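Local coordinates for putative protein (Aquifex aeolicus, PDB 1T6T) that is of unknown function but carries a Toprim domain, the fold of topoisomerases, primases and RNase M5-like nucleases, and so probably acts on nucleic acid, at residues V23-G28 against E63-L68. Residues are numbered along the deposited sequence; the frame is centred on the assembly and turned at random.
Sequences VILVEG and EKVILL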
loop_
_atom_site.group_PDB
_atom_site.type_symbol
_atom_site.label_atom_id
_atom_site.label_comp_id
_atom_site.label_asym_id
_atom_site.label_seq_id
_atom_site.Cartn_x
_atom_site.Cartn_y
_atom_site.Cartn_z
ATOM N N VAL B 23 -4.838 15.129 -11.946
ATOM C CA VAL B 23 -3.914 14.678 -10.917
ATOM C C VAL B 23 -3.639 13.192 -11.095
ATOM O O VAL B 23 -4.532 12.417 -11.438
ATOM C CB VAL B 23 -4.488 14.896 -9.497
ATOM C CG1 VAL B 23 -3.478 14.439 -8.452
ATOM C CG2 VAL B 23 -4.813 16.356 -9.287
ATOM N N ILE B 24 -2.394 12.804 -10.868
ATOM C CA ILE B 24 -1.989 11.412 -10.987
ATOM C C ILE B 24 -1.962 10.794 -9.597
ATOM O O ILE B 24 -1.444 11.399 -8.653
ATOM C CB ILE B 24 -0.573 11.306 -11.600
ATOM C CG1 ILE B 24 -0.597 11.829 -13.039
ATOM C CG2 ILE B 24 -0.072 9.860 -11.518
ATOM C CD1 ILE B 24 0.778 12.060 -13.641
ATOM N N LEU B 25 -2.517 9.593 -9.474
ATOM C CA LEU B 25 -2.527 8.890 -8.195
ATOM C C LEU B 25 -1.658 7.642 -8.286
ATOM O O LEU B 25 -1.809 6.833 -9.205
ATOM C CB LEU B 25 -3.949 8.474 -7.805
ATOM C CG LEU B 25 -5.018 9.556 -7.648
ATOM C CD1 LEU B 25 -6.271 8.926 -7.040
ATOM C CD2 LEU B 25 -4.513 10.677 -6.754
ATOM N N VAL B 26 -0.737 7.503 -7.339
ATOM C CA VAL B 26 0.139 6.341 -7.287
ATOM C C VAL B 26 0.088 5.801 -5.872
ATOM O O VAL B 26 -0.465 6.432 -4.974
ATOM C CB VAL B 26 1.618 6.681 -7.662
ATOM C CG1 VAL B 26 1.687 7.200 -9.096
ATOM C CG2 VAL B 26 2.199 7.697 -6.683
ATOM N N GLU B 27 0.674 4.632 -5.670
ATOM C CA GLU B 27 0.656 4.008 -4.362
ATOM C C GLU B 27 1.717 4.537 -3.411
ATOM O O GLU B 27 1.409 4.923 -2.287
ATOM C CB GLU B 27 0.839 2.499 -4.518
ATOM C CG GLU B 27 0.013 1.663 -3.559
ATOM C CD GLU B 27 0.256 2.014 -2.112
ATOM O OE1 GLU B 27 1.389 1.802 -1.624
ATOM O OE2 GLU B 27 -0.692 2.505 -1.464
ATOM N N GLY B 28 2.966 4.559 -3.863
ATOM C CA GLY B 28 4.039 4.981 -2.980
ATOM C C GLY B 28 4.847 6.226 -3.268
ATOM O O GLY B 28 4.834 6.782 -4.367
ATOM N N GLU B 63 -11.046 17.907 -11.443
ATOM C CA GLU B 63 -12.213 17.130 -11.837
ATOM C C GLU B 63 -11.813 15.767 -12.379
ATOM O O GLU B 63 -12.616 14.839 -12.392
ATOM C CB GLU B 63 -13.002 17.875 -12.915
ATOM C CG GLU B 63 -13.497 19.243 -12.495
ATOM C CD GLU B 63 -14.080 20.024 -13.660
ATOM O OE1 GLU B 63 -14.613 21.132 -13.431
ATOM O OE2 GLU B 63 -14.001 19.531 -14.807
ATOM N N LYS B 64 -10.567 15.652 -12.822
ATOM C CA LYS B 64 -10.081 14.413 -13.409
ATOM C C LYS B 64 -8.881 13.836 -12.669
ATOM O O LYS B 64 -8.008 14.570 -12.199
ATOM C CB LYS B 64 -9.713 14.654 -14.872
ATOM C CG LYS B 64 -9.565 13.390 -15.701
ATOM C CD LYS B 64 -9.077 13.692 -17.118
ATOM C CE LYS B 64 -9.966 14.695 -17.844
ATOM N NZ LYS B 64 -9.863 16.079 -17.283
ATOM N N VAL B 65 -8.853 12.512 -12.571
ATOM C CA VAL B 65 -7.771 11.815 -11.899
ATOM C C VAL B 65 -7.217 10.691 -12.766
ATOM O O VAL B 65 -7.966 9.875 -13.302
ATOM C CB VAL B 65 -8.243 11.200 -10.564
ATOM C CG1 VAL B 65 -7.113 10.409 -9.936
ATOM C CG2 VAL B 65 -8.716 12.291 -9.621
ATOM N N ILE B 66 -5.897 10.658 -12.903
ATOM C CA ILE B 66 -5.238 9.615 -13.671
ATOM C C ILE B 66 -4.766 8.545 -12.682
ATOM O O ILE B 66 -3.950 8.825 -11.805
ATOM C CB ILE B 66 -4.023 10.179 -14.432
ATOM C CG1 ILE B 66 -4.494 11.194 -15.484
ATOM C CG2 ILE B 66 -3.243 9.043 -15.079
ATOM C CD1 ILE B 66 -3.367 11.981 -16.126
ATOM N N LEU B 67 -5.291 7.331 -12.808
ATOM C CA LEU B 67 -4.893 6.248 -11.909
ATOM C C LEU B 67 -3.648 5.560 -12.448
ATOM O O LEU B 67 -3.631 5.099 -13.591
ATOM C CB LEU B 67 -6.024 5.223 -11.767
ATOM C CG LEU B 67 -7.343 5.745 -11.199
ATOM C CD1 LEU B 67 -8.310 4.585 -11.037
ATOM C CD2 LEU B 67 -7.099 6.434 -9.857
ATOM N N LEU B 68 -2.600 5.511 -11.635
ATOM C CA LEU B 68 -1.352 4.874 -12.047
ATOM C C LEU B 68 -0.805 3.918 -11.007
ATOM O O LEU B 68 0.313 4.087 -10.534
ATOM C CB LEU B 68 -0.272 5.911 -12.353
ATOM C CG LEU B 68 -0.045 6.365 -13.793
ATOM C CD1 LEU B 68 1.301 7.079 -13.859
ATOM C CD2 LEU B 68 -0.053 5.169 -14.744
HETATM O O HOH W 1 1.589 3.136 -7.970
#
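I24 and I66 share one conformation, CG1 anti to the carbonyl carbon (chi1 -65° in both), and, paired in a parallel bridge, their side chains run side by side, CG1 of I24 4.0 Å from CB of I66. They sit on neighbouring inner strands of the parallel Toprim sheet, 23-26 and 64-67. Four backbone hydrogen bonds zip the strands: V23 N to K64 O, I66 N to V23 O at 2.7 Å, L25 N to I66 O, and L68 N to L25 O. The last three reach their oxygens nearly along the C=O axis. On the I24 face, CG2 of I24 also lies 3.9 Å from CD1 of L68, and L15 of helix 8-18 covers both residues. An alanine at I24 would remove CG1, CG2 and CD1 and would probably loosen the packing against I66, L68 and L15. On the other face L25, V65 and L67 pack on helix 73-88, where L86 meets L25 and V65. There V65 crosses L25 at about a right angle, its CG1 pressed unusually tightly, 3.2 Å from CG of L25. Beyond V26 a water takes over, accepting from N of E27 and donating to O of L68 at 3.0 Å.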